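Local coordinates for putative diflavin flavoprotein A 3 (Synechocystis sp., PDB 6H0C), which probably passes electrons from NADH to oxygen, reducing it to water, and is represented here by its flavodiiron core of metallo-beta-lactamase-like and flavodoxin-like parts, at residues 26-31 with 151-156; 53-56 with 62-65; 85-90 with 264-269; 170-175 with 196-201; 313-316 with 321-324. All coordinates share one frame; numbering follows the deposited sequence.

Interaction 1: residues 26-31 with 151-156. With FLC (citrate anion), chain B.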
# COMPACT_ATOMS: atom_id res chain seq x y z
N LYS A 26 -7.26 3.53 -12.51
CA LYS A 26 -6.34 2.40 -12.70
C LYS A 26 -7.07 1.06 -12.60
O LYS A 26 -8.01 0.92 -11.83
CB LYS A 26 -5.20 2.42 -11.66
CG LYS A 26 -4.79 3.77 -11.08
CD LYS A 26 -3.93 3.54 -9.82
CE LYS A 26 -3.49 4.83 -9.14
NZ LYS A 26 -2.36 5.49 -9.85
N PHE A 27 -6.61 0.07 -13.37
CA PHE A 27 -7.10 -1.29 -13.20
C PHE A 27 -6.36 -1.94 -12.04
O PHE A 27 -5.41 -2.70 -12.24
CB PHE A 27 -6.93 -2.12 -14.48
CG PHE A 27 -7.77 -1.64 -15.62
CD1 PHE A 27 -9.15 -1.80 -15.61
CD2 PHE A 27 -7.18 -1.01 -16.71
CE1 PHE A 27 -9.94 -1.35 -16.67
CE2 PHE A 27 -7.96 -0.55 -17.77
CZ PHE A 27 -9.34 -0.72 -17.75
N GLU A 28 -6.79 -1.63 -10.83
CA GLU A 28 -6.27 -2.30 -9.66
C GLU A 28 -7.46 -2.80 -8.87
O GLU A 28 -8.50 -2.14 -8.85
CB GLU A 28 -5.39 -1.37 -8.84
CG GLU A 28 -4.11 -1.02 -9.56
CD GLU A 28 -3.31 0.01 -8.82
OE1 GLU A 28 -3.69 0.37 -7.68
OE2 GLU A 28 -2.29 0.48 -9.38
N ILE A 29 -7.33 -3.98 -8.26
CA ILE A 29 -8.48 -4.65 -7.65
C ILE A 29 -9.19 -3.75 -6.63
O ILE A 29 -10.42 -3.81 -6.49
CB ILE A 29 -8.05 -6.00 -6.98
CG1 ILE A 29 -9.24 -6.92 -6.75
CG2 ILE A 29 -7.30 -5.76 -5.69
CD1 ILE A 29 -9.79 -7.52 -8.01
N GLU A 30 -8.45 -2.88 -5.96
CA GLU A 30 -9.04 -2.08 -4.89
C GLU A 30 -10.04 -1.03 -5.38
O GLU A 30 -10.85 -0.54 -4.59
CB GLU A 30 -7.94 -1.39 -4.08
CG GLU A 30 -7.20 -0.30 -4.84
CD GLU A 30 -5.83 -0.04 -4.26
OE1 GLU A 30 -5.68 0.88 -3.43
OE2 GLU A 30 -4.90 -0.78 -4.65
N TYR A 31 -10.01 -0.69 -6.67
CA TYR A 31 -10.99 0.23 -7.24
C TYR A 31 -12.20 -0.52 -7.81
O TYR A 31 -13.01 0.06 -8.54
CB TYR A 31 -10.35 1.12 -8.33
CG TYR A 31 -9.16 1.89 -7.81
CD1 TYR A 31 -9.33 2.91 -6.87
CD2 TYR A 31 -7.87 1.58 -8.22
CE1 TYR A 31 -8.24 3.61 -6.37
CE2 TYR A 31 -6.77 2.28 -7.71
CZ TYR A 31 -6.97 3.29 -6.79
OH TYR A 31 -5.89 3.98 -6.28
N SER A 151 4.52 -2.25 5.77
CA SER A 151 3.87 -3.46 5.27
C SER A 151 4.58 -3.85 3.97
O SER A 151 5.38 -3.08 3.45
CB SER A 151 2.38 -3.25 5.04
OG SER A 151 2.16 -2.29 4.02
N PRO A 152 4.31 -5.06 3.46
CA PRO A 152 4.97 -5.49 2.21
C PRO A 152 4.71 -4.52 1.07
O PRO A 152 5.63 -4.17 0.32
CB PRO A 152 4.34 -6.86 1.94
CG PRO A 152 4.04 -7.39 3.32
CD PRO A 152 3.57 -6.17 4.10
N ARG A 153 3.47 -4.07 0.95
CA ARG A 153 3.12 -3.19 -0.15
C ARG A 153 3.58 -1.75 0.08
O ARG A 153 3.83 -1.00 -0.87
CB ARG A 153 1.61 -3.23 -0.40
CG ARG A 153 1.22 -2.52 -1.67
CD ARG A 153 -0.21 -2.77 -2.05
NE ARG A 153 -0.59 -1.85 -3.11
CZ ARG A 153 -1.83 -1.68 -3.52
NH1 ARG A 153 -2.09 -0.81 -4.49
NH2 ARG A 153 -2.82 -2.38 -2.97
N TYR A 154 3.69 -1.36 1.35
CA TYR A 154 4.14 -0.01 1.70
C TYR A 154 5.27 -0.08 2.70
O TYR A 154 5.09 0.23 3.88
CB TYR A 154 2.98 0.83 2.23
CG TYR A 154 1.89 0.94 1.21
CD1 TYR A 154 2.06 1.72 0.07
CD2 TYR A 154 0.71 0.21 1.34
CE1 TYR A 154 1.07 1.80 -0.89
CE2 TYR A 154 -0.29 0.28 0.37
CZ TYR A 154 -0.10 1.09 -0.74
OH TYR A 154 -1.07 1.18 -1.70
N PRO A 155 6.46 -0.48 2.23
CA PRO A 155 7.60 -0.68 3.13
C PRO A 155 8.02 0.61 3.83
O PRO A 155 8.54 0.57 4.95
CB PRO A 155 8.70 -1.17 2.19
CG PRO A 155 7.98 -1.73 1.01
CD PRO A 155 6.78 -0.84 0.84
N GLY A 156 7.77 1.74 3.19
CA GLY A 156 8.19 3.01 3.75
C GLY A 156 7.08 3.74 4.48
O GLY A 156 7.20 4.93 4.77
CAC FLC B . -0.33 2.67 -4.74
CA FLC B . 0.00 3.66 -5.84
CB FLC B . -0.78 4.96 -5.78
CBC FLC B . -0.59 5.70 -4.48
CG FLC B . -0.25 5.84 -6.91
CGC FLC B . -1.07 7.10 -7.03
OA1 FLC B . -0.68 3.05 -3.59
OA2 FLC B . -0.23 1.44 -4.99
OB1 FLC B . -1.60 6.03 -3.81
OB2 FLC B . 0.56 6.00 -4.07
OG1 FLC B . -1.91 7.20 -7.97
OG2 FLC B . -0.93 8.04 -6.20
OHB FLC B . -2.15 4.71 -5.98
O HOH W 1 -0.27 0.00 -7.33
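Arg153 and Glu30 reach toward each other across a gap of 13.1 Å between Glu30 CA and Arg153 CA. Arginine suits a span of this length: with CG swung to the far side from its amide nitrogen (chi1 -170°) and the chain extended as far as NE, its guanidinium arrives end-on. Both terminal nitrogens take one oxygen. NH1 of Arg153 lies 2.8 Å from OE2 of Glu30, and NH2 of Arg153 makes a more bent bond of 3.1 Å to that same OE2. The oxygen sits in the guanidinium plane, yet the carboxylate stands nearly upright to it, 86° away, so this is not the coplanar fork in which two nitrogens meet two oxygens. NH1 uses the syn lone pair, whereas NH2 meets OE2 from above the carboxylate plane. The other oxygen of Glu30 is held by His177.

Glu28 comes in at a slant and adds a long ion pair, OE1 of Glu28 to NH1 of Arg153 at 3.8 Å. NH1 of Arg153 also donates to citrate OA2 at 3.0 Å, and a water joins OE2 of Glu28 to OA2. Over one face of the guanidinium lies the Tyr154 hydroxyl, whose OH donates to citrate OA1, 2.7 Å away at the ring edge. Lys26 NZ holds the far carboxylate through OG1 at 2.6 Å.

The two glutamates probably balance part of the arginine's charge and hold its guanidinium in place. With His83, Asn85, Arg88 and Lys172, the donors form a pocket suited to anions, filled here by a citrate probably from the crystallisation liquor.

Interaction 2: residues 53-56 with 62-65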
# COMPACT_ATOMS: atom_id res chain seq x y z
N ASP A 53 1.96 14.46 1.72
CA ASP A 53 1.49 13.59 0.64
C ASP A 53 0.83 14.26 -0.56
O ASP A 53 -0.38 14.08 -0.78
CB ASP A 53 0.49 12.59 1.22
CG ASP A 53 1.11 11.73 2.29
OD1 ASP A 53 2.18 11.15 2.02
OD2 ASP A 53 0.51 11.63 3.39
N PRO A 54 1.61 15.01 -1.35
CA PRO A 54 1.08 15.41 -2.66
C PRO A 54 0.54 14.19 -3.37
O PRO A 54 1.07 13.09 -3.18
CB PRO A 54 2.30 15.98 -3.38
CG PRO A 54 3.26 16.36 -2.30
CD PRO A 54 3.01 15.42 -1.15
N PRO A 55 -0.51 14.37 -4.17
CA PRO A 55 -1.14 13.26 -4.91
C PRO A 55 -0.28 12.76 -6.08
O PRO A 55 0.71 13.40 -6.43
CB PRO A 55 -2.45 13.88 -5.41
CG PRO A 55 -2.10 15.34 -5.60
CD PRO A 55 -1.09 15.68 -4.51
N GLY A 56 -0.66 11.63 -6.68
CA GLY A 56 0.09 11.07 -7.79
C GLY A 56 -0.14 11.69 -9.16
O GLY A 56 -0.77 12.74 -9.28
N ASN A 62 -3.55 19.69 -11.53
CA ASN A 62 -4.63 20.34 -10.80
C ASN A 62 -4.17 20.70 -9.41
O ASN A 62 -4.49 21.77 -8.88
CB ASN A 62 -5.86 19.44 -10.68
CG ASN A 62 -6.72 19.47 -11.91
OD1 ASN A 62 -6.40 20.14 -12.89
ND2 ASN A 62 -7.82 18.73 -11.87
N PHE A 63 -3.42 19.78 -8.81
CA PHE A 63 -3.00 19.96 -7.44
C PHE A 63 -2.03 21.13 -7.30
O PHE A 63 -2.24 22.03 -6.48
CB PHE A 63 -2.36 18.70 -6.88
CG PHE A 63 -1.81 18.87 -5.50
CD1 PHE A 63 -2.66 18.89 -4.40
CD2 PHE A 63 -0.45 19.06 -5.30
CE1 PHE A 63 -2.16 19.06 -3.12
CE2 PHE A 63 0.05 19.23 -4.02
CZ PHE A 63 -0.80 19.23 -2.93
N VAL A 64 -0.96 21.10 -8.09
CA VAL A 64 0.05 22.14 -8.01
C VAL A 64 -0.57 23.46 -8.41
O VAL A 64 -0.30 24.50 -7.80
CB VAL A 64 1.28 21.83 -8.89
CG1 VAL A 64 2.19 23.05 -8.99
CG2 VAL A 64 2.03 20.65 -8.32
N GLY A 65 -1.44 23.41 -9.41
CA GLY A 65 -2.14 24.59 -9.89
C GLY A 65 -2.99 25.19 -8.79
O GLY A 65 -2.98 26.40 -8.59
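Pro55 lays its ring against Phe63, and the principal interaction is a CH-pi contact. CD of Pro55 stands 3.4 Å from the centroid of the Phe63 ring and only 11° off the ring normal, so it sits almost squarely over the centre and directs C-H toward the pi cloud. Proline is well fitted to this, because CD is bonded to the backbone nitrogen and its hydrogens are slightly polarised. Phe63 offers its face by pointing CG away from its own N (chi1 175°), which sends the ring from the helix toward the loop.

Ordinary apolar packing completes the surface. CG of Pro55 reaches back to the root of the aromatic side chain, 3.6 Å from CB of Phe63, and thus covers the ring's attachment as well as its face. Pro54 adds a lighter, oblique touch, its CB 4.0 Å from CE2 of Phe63.

No hydrogen bond joins the two segments; several carbonyls of the loop have partners elsewhere. The carbonyl of Pro54 accepts from Arg88, that of Pro55 from Thr91 and that of Asp53 from Ser41. Two successive prolines, lacking N-H groups, leave no amide donors to bury at these positions.

The contact folds the loop that follows strand 49-52 onto helix 60-70, the helix it leads into. Strands 14-21 and 37-45 supply further packing through Phe17, Ser19, Ala39 and Ser41, while helix 86-98 meets Pro54 with Thr91 and Leu95. Phe63 is therefore part of the layer between the helix and the first sheet of the metallo-beta-lactamase-like domain.

Interaction 3: residues 85-90 with 264-269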
# COMPACT_ATOMS: atom_id res chain seq x y z
N ASN A 85 6.33 6.07 -3.94
CA ASN A 85 6.51 5.26 -5.15
C ASN A 85 6.73 6.17 -6.35
O ASN A 85 6.69 7.39 -6.23
CB ASN A 85 5.30 4.33 -5.37
CG ASN A 85 3.98 5.07 -5.38
OD1 ASN A 85 3.77 6.00 -6.17
ND2 ASN A 85 3.07 4.65 -4.50
N ALA A 86 6.98 5.57 -7.52
CA ALA A 86 7.32 6.33 -8.72
C ALA A 86 6.21 7.29 -9.13
O ALA A 86 6.47 8.38 -9.63
CB ALA A 86 7.62 5.37 -9.88
N ASN A 87 4.98 6.87 -8.90
CA ASN A 87 3.81 7.67 -9.25
C ASN A 87 3.78 8.96 -8.42
O ASN A 87 3.68 10.06 -8.97
CB ASN A 87 2.54 6.83 -9.05
CG ASN A 87 1.31 7.44 -9.71
OD1 ASN A 87 0.82 8.48 -9.29
ND2 ASN A 87 0.80 6.77 -10.74
N ARG A 88 3.88 8.83 -7.10
CA ARG A 88 3.97 9.98 -6.22
C ARG A 88 5.24 10.80 -6.49
O ARG A 88 5.23 12.03 -6.40
CB ARG A 88 3.94 9.55 -4.75
CG ARG A 88 2.66 8.84 -4.31
CD ARG A 88 1.51 9.80 -4.08
NE ARG A 88 0.27 9.09 -3.75
CZ ARG A 88 -0.65 9.55 -2.91
NH1 ARG A 88 -0.48 10.73 -2.31
NH2 ARG A 88 -1.74 8.84 -2.67
N ALA A 89 6.33 10.12 -6.81
CA ALA A 89 7.60 10.79 -7.03
C ALA A 89 7.51 11.75 -8.21
O ALA A 89 8.19 12.78 -8.24
CB ALA A 89 8.71 9.78 -7.25
N HIS A 90 6.65 11.43 -9.16
CA HIS A 90 6.44 12.27 -10.33
C HIS A 90 5.96 13.67 -9.93
O HIS A 90 6.51 14.68 -10.38
CB HIS A 90 5.43 11.62 -11.26
CG HIS A 90 5.14 12.41 -12.49
ND1 HIS A 90 4.08 13.30 -12.56
CD2 HIS A 90 5.76 12.47 -13.69
CE1 HIS A 90 4.06 13.85 -13.76
NE2 HIS A 90 5.08 13.37 -14.46
N SER A 264 8.24 -6.85 -6.17
CA SER A 264 8.28 -5.52 -5.57
C SER A 264 6.89 -4.91 -5.41
O SER A 264 5.90 -5.44 -5.93
CB SER A 264 9.16 -4.59 -6.40
OG SER A 264 8.50 -4.25 -7.61
N ALA A 265 6.83 -3.78 -4.70
CA ALA A 265 5.56 -3.21 -4.24
C ALA A 265 4.73 -2.58 -5.34
O ALA A 265 3.50 -2.54 -5.26
CB ALA A 265 5.83 -2.17 -3.15
N TYR A 266 5.39 -2.06 -6.36
CA TYR A 266 4.71 -1.25 -7.35
C TYR A 266 5.09 -1.77 -8.74
O TYR A 266 6.24 -2.12 -8.98
CB TYR A 266 5.09 0.24 -7.16
CG TYR A 266 4.35 1.21 -8.07
CD1 TYR A 266 3.03 1.58 -7.81
CD2 TYR A 266 4.98 1.75 -9.19
CE1 TYR A 266 2.37 2.46 -8.65
CE2 TYR A 266 4.33 2.63 -10.02
CZ TYR A 266 3.02 2.99 -9.75
OH TYR A 266 2.38 3.86 -10.59
N GLY A 267 4.12 -1.85 -9.65
CA GLY A 267 4.36 -2.39 -10.98
C GLY A 267 3.29 -3.37 -11.40
O GLY A 267 2.43 -3.76 -10.60
N ASN A 268 3.34 -3.79 -12.66
CA ASN A 268 2.29 -4.68 -13.18
C ASN A 268 2.20 -6.01 -12.43
O ASN A 268 1.10 -6.51 -12.21
CB ASN A 268 2.50 -4.93 -14.67
CG ASN A 268 2.08 -3.75 -15.52
OD1 ASN A 268 1.26 -2.94 -15.10
ND2 ASN A 268 2.64 -3.64 -16.71
N THR A 269 3.34 -6.57 -12.05
CA THR A 269 3.34 -7.85 -11.35
C THR A 269 2.69 -7.67 -9.98
O THR A 269 1.97 -8.55 -9.51
CB THR A 269 4.75 -8.42 -11.18
OG1 THR A 269 5.27 -8.82 -12.45
CG2 THR A 269 4.71 -9.63 -10.27
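Tyr266 extends its ring to Asn85, Ala86 and Asn87 because CG stands trans to the backbone N (chi1 -175°), and Asn87 answers with a similar setting (chi1 -165°) that brings its amide to the phenol. CB of Asn85 rests over one ring face near the rim, 4.2 Å from CG of Tyr266. CB of Ala86 lies 4.3 Å from CE2 of the tyrosine, its methyl being small enough to let the ring sit beside the helix start. Amide and ring planes are 76° apart, and ND2 of Asn87 makes a weak hydrogen bond to the Tyr266 OH at 3.3 Å. The oxygen of that amide has a partner in Glu57 N.

Asn85 does double duty. As N-cap its OD1 accepts from Arg88 N at 3.0 Å, while ND2 bonds the citrate, to which Arg88 also donates.

This surface contact joins the metallo-beta-lactamase-like and flavodoxin-like parts. Tyr266 and Gly267 belong to the turn between the first flavodoxin strand and helix 268-281, the place of the FMN phosphate loop in flavodoxins; Asn85, Asn87 and Arg88 probably replace residues of the canonical His-x-Glu-x-Asp-His diiron motif.

Interaction 4: residues 170-175 with 196-201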
# COMPACT_ATOMS: atom_id res chain seq x y z
N THR A 170 -2.81 8.86 8.86
CA THR A 170 -2.70 7.40 8.80
C THR A 170 -2.35 6.84 7.43
O THR A 170 -2.25 5.62 7.28
CB THR A 170 -4.02 6.72 9.24
OG1 THR A 170 -5.09 7.14 8.39
CG2 THR A 170 -4.35 7.08 10.70
N ASP A 171 -2.17 7.72 6.44
CA ASP A 171 -1.74 7.28 5.11
C ASP A 171 -2.69 6.17 4.63
O ASP A 171 -3.91 6.37 4.59
CB ASP A 171 -0.26 6.81 5.14
CG ASP A 171 0.34 6.59 3.74
OD1 ASP A 171 0.55 7.56 2.99
OD2 ASP A 171 0.63 5.42 3.41
N LYS A 172 -2.16 5.00 4.29
CA LYS A 172 -2.98 3.96 3.70
C LYS A 172 -3.89 3.25 4.70
O LYS A 172 -4.80 2.53 4.30
CB LYS A 172 -2.10 2.94 2.98
CG LYS A 172 -1.45 3.49 1.72
CD LYS A 172 -2.44 3.54 0.55
CE LYS A 172 -1.83 4.23 -0.67
NZ LYS A 172 -2.65 4.08 -1.91
N LEU A 173 -3.68 3.47 5.99
CA LEU A 173 -4.55 2.84 6.99
C LEU A 173 -5.87 3.60 7.19
O LEU A 173 -5.89 4.83 7.22
CB LEU A 173 -3.84 2.71 8.33
CG LEU A 173 -2.63 1.78 8.38
CD1 LEU A 173 -1.88 1.92 9.71
CD2 LEU A 173 -3.09 0.35 8.16
N PHE A 174 -6.97 2.85 7.32
CA PHE A 174 -8.27 3.39 7.74
C PHE A 174 -9.02 4.16 6.65
O PHE A 174 -9.97 4.88 6.95
CB PHE A 174 -8.10 4.29 8.97
CG PHE A 174 -7.71 3.54 10.21
CD1 PHE A 174 -8.49 2.50 10.68
CD2 PHE A 174 -6.57 3.88 10.90
CE1 PHE A 174 -8.14 1.81 11.83
CE2 PHE A 174 -6.21 3.19 12.05
CZ PHE A 174 -7.00 2.15 12.51
N GLY A 175 -8.62 4.00 5.40
CA GLY A 175 -9.23 4.77 4.33
C GLY A 175 -10.30 4.01 3.58
O GLY A 175 -10.72 2.93 3.97
N ARG A 196 -14.70 -2.03 4.34
CA ARG A 196 -14.38 -3.46 4.41
C ARG A 196 -13.63 -3.92 3.16
O ARG A 196 -12.66 -4.67 3.25
CB ARG A 196 -15.65 -4.29 4.61
CG ARG A 196 -15.44 -5.81 4.62
CD ARG A 196 -14.76 -6.25 5.90
NE ARG A 196 -13.95 -7.45 5.71
CZ ARG A 196 -14.27 -8.65 6.19
NH1 ARG A 196 -15.39 -8.82 6.88
NH2 ARG A 196 -13.47 -9.68 5.97
N TYR A 197 -14.08 -3.47 1.99
CA TYR A 197 -13.45 -3.86 0.74
C TYR A 197 -12.02 -3.34 0.70
O TYR A 197 -11.09 -4.02 0.25
CB TYR A 197 -14.26 -3.33 -0.45
CG TYR A 197 -13.76 -3.82 -1.78
CD1 TYR A 197 -13.92 -5.15 -2.16
CD2 TYR A 197 -13.11 -2.96 -2.66
CE1 TYR A 197 -13.46 -5.61 -3.39
CE2 TYR A 197 -12.64 -3.41 -3.88
CZ TYR A 197 -12.82 -4.73 -4.24
OH TYR A 197 -12.36 -5.19 -5.46
N TYR A 198 -11.85 -2.11 1.19
CA TYR A 198 -10.55 -1.49 1.29
C TYR A 198 -9.64 -2.34 2.19
O TYR A 198 -8.52 -2.68 1.80
CB TYR A 198 -10.68 -0.06 1.84
CG TYR A 198 -9.40 0.74 1.88
CD1 TYR A 198 -8.51 0.63 2.95
CD2 TYR A 198 -9.08 1.63 0.85
CE1 TYR A 198 -7.34 1.38 3.00
CE2 TYR A 198 -7.91 2.38 0.88
CZ TYR A 198 -7.05 2.26 1.96
OH TYR A 198 -5.89 3.01 1.99
N PHE A 199 -10.12 -2.69 3.37
CA PHE A 199 -9.34 -3.56 4.25
C PHE A 199 -8.96 -4.87 3.57
O PHE A 199 -7.80 -5.28 3.59
CB PHE A 199 -10.11 -3.86 5.54
CG PHE A 199 -9.38 -4.80 6.46
CD1 PHE A 199 -9.48 -6.17 6.31
CD2 PHE A 199 -8.56 -4.30 7.47
CE1 PHE A 199 -8.81 -7.04 7.15
CE2 PHE A 199 -7.88 -5.16 8.32
CZ PHE A 199 -8.00 -6.53 8.16
N ASP A 200 -9.95 -5.53 2.99
CA ASP A 200 -9.76 -6.83 2.35
C ASP A 200 -8.72 -6.80 1.24
O ASP A 200 -7.90 -7.71 1.12
CB ASP A 200 -11.08 -7.35 1.80
CG ASP A 200 -12.05 -7.77 2.89
OD1 ASP A 200 -11.62 -7.89 4.07
OD2 ASP A 200 -13.24 -7.98 2.57
N CYS A 201 -8.77 -5.77 0.41
CA CYS A 201 -7.85 -5.70 -0.72
C CYS A 201 -6.44 -5.29 -0.32
O CYS A 201 -5.46 -5.84 -0.82
CB CYS A 201 -8.38 -4.72 -1.78
SG CYS A 201 -9.86 -5.30 -2.62
O HOH W 2 -6.28 5.59 3.16
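Tyr198 meets the loop at two places, its hydroxyl and one ring face. OH donates to the carbonyl oxygen of Lys172, 2.6 Å from OH to O, a short bond in which the acceptor lies at the ring edge, in its plane. Over the face comes the backbone of Gly175: its O stands 3.3 Å from CG of Tyr198, offset toward the rim, and its CA makes a CH-pi contact 4.2 Å from the ring centroid, 16° off the normal. Glycine suits a backbone laid this flat on an aromatic ring, having no side chain to hold it off. CD of Lys172 packs against the hydroxyl, 3.8 Å from Tyr198 OH.

The hydroxyl is gripped from a further side by a water, which donates to Tyr198 OH and to Asp171 O, each at 2.9 Å. Tyrosine therefore serves well here, donating and accepting at a single buried oxygen while its ring carries the Gly175 backbone.

What positions these atoms is a type II' turn from Thr170 to Leu173, reinforced by Thr170 OG1 donating to Leu173 O at 2.7 Å. On the helix side, CG of Tyr198 is opposite the backbone N (chi1 -175°), directing the ring from helix 189-202 to the loop, where His177 and Tyr244 also pack on it.

Beyond the turn, Asp171 bonds His83, and Lys172 NZ bonds His229 and the citrate. This is the edge of the metallo-beta-lactamase fold where relatives hold their metals, occupied here by citrate, and Lys172 probably stands where canonical flavodiiron proteins carry an aspartate iron ligand.

Interaction 5: residues 313-316 with 321-324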
# COMPACT_ATOMS: atom_id res chain seq x y z
N GLY A 313 5.45 -14.39 -7.84
CA GLY A 313 5.11 -13.45 -8.90
C GLY A 313 6.36 -12.66 -9.28
O GLY A 313 7.01 -12.08 -8.41
N SER A 314 6.69 -12.63 -10.56
CA SER A 314 7.94 -12.00 -10.97
C SER A 314 7.85 -11.35 -12.34
O SER A 314 7.28 -11.93 -13.27
CB SER A 314 9.09 -13.02 -10.95
OG SER A 314 10.31 -12.45 -11.39
N PRO A 315 8.42 -10.14 -12.48
CA PRO A 315 8.68 -9.59 -13.81
C PRO A 315 9.93 -10.22 -14.41
O PRO A 315 10.59 -11.03 -13.75
CB PRO A 315 8.89 -8.10 -13.53
CG PRO A 315 9.56 -8.11 -12.18
CD PRO A 315 8.91 -9.26 -11.41
N THR A 316 10.26 -9.84 -15.64
CA THR A 316 11.51 -10.29 -16.25
C THR A 316 12.36 -9.08 -16.59
O THR A 316 11.91 -8.16 -17.28
CB THR A 316 11.25 -11.13 -17.50
OG1 THR A 316 10.46 -12.28 -17.13
CG2 THR A 316 12.57 -11.59 -18.11
N ALA A 321 14.80 -13.22 -13.80
CA ALA A 321 14.10 -12.76 -12.61
C ALA A 321 14.97 -11.72 -11.89
O ALA A 321 16.20 -11.76 -11.97
CB ALA A 321 13.79 -13.93 -11.70
N PRO A 322 14.32 -10.77 -11.20
CA PRO A 322 15.06 -9.86 -10.33
C PRO A 322 15.81 -10.65 -9.26
O PRO A 322 15.31 -11.69 -8.81
CB PRO A 322 13.95 -9.01 -9.70
CG PRO A 322 12.81 -9.11 -10.66
CD PRO A 322 12.88 -10.51 -11.20
N THR A 323 16.97 -10.16 -8.86
CA THR A 323 17.78 -10.83 -7.86
C THR A 323 17.01 -11.22 -6.60
O THR A 323 17.19 -12.33 -6.09
CB THR A 323 18.97 -9.97 -7.47
OG1 THR A 323 19.82 -9.82 -8.61
CG2 THR A 323 19.75 -10.62 -6.35
N PRO A 324 16.13 -10.34 -6.09
CA PRO A 324 15.37 -10.72 -4.88
C PRO A 324 14.45 -11.93 -5.07
O PRO A 324 14.19 -12.67 -4.12
CB PRO A 324 14.56 -9.46 -4.58
CG PRO A 324 15.38 -8.35 -5.19
CD PRO A 324 15.90 -8.94 -6.46
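Ser314 and Pro322 form the tight side of this contact: OG of Ser314 lies 3.2 Å from CD of Pro322, close for an oxygen and a carbon. The hydroxyl is brought there by a chi1 of 178°, which turns OG directly away from the serine's own amide nitrogen, and its rotation is fixed by donation to the next carbonyl, OG of Ser314 to O of Pro315 at 2.8 Å, in the carbonyl plane on a lone pair. That same Pro315 O comes 3.5 Å from CD of Pro322. Ala321 closes the buried side, its CB 3.8 Å from Ser314 OG; a small methyl suits a place where Ala354 of helix 353-364 also packs.

The looser side belongs to the two proline rings, both partly exposed. They cross at a slant and touch most closely through CG of each, CG of Pro315 to CG of Pro322 at 3.7 Å.

No hydrogen bond runs between the segments. The bent connection from strand 309-313 to helix 323-335, part of the flavodoxin-like fold, is thus held by van der Waals contact and perhaps by weak C-H...O attraction, with the serine's proton spent within its own segment.

Interactions 2 and 4 are buried, 1 and 5 partly so, and interaction 3 lies at the surface. Chemistry follows place: interactions 2 and 5 pack prolines in the loops that lead into helices without a cross-segment hydrogen bond, one in each half of the protein, whereas 1, 3 and 4 border the citrate pocket and use polar groups. Interaction 1 touches interaction 4 through Ile29 O and Tyr197 OH, and interaction 3 through Arg153 and Ala265. Interaction 3 joins the two domains, having one segment in each: Arg88 bonds Pro54 O of interaction 2, and Thr269 packs on Ser314 and Pro315 of interaction 5. Interactions 2 and 5 stand about 32 Å apart between centres.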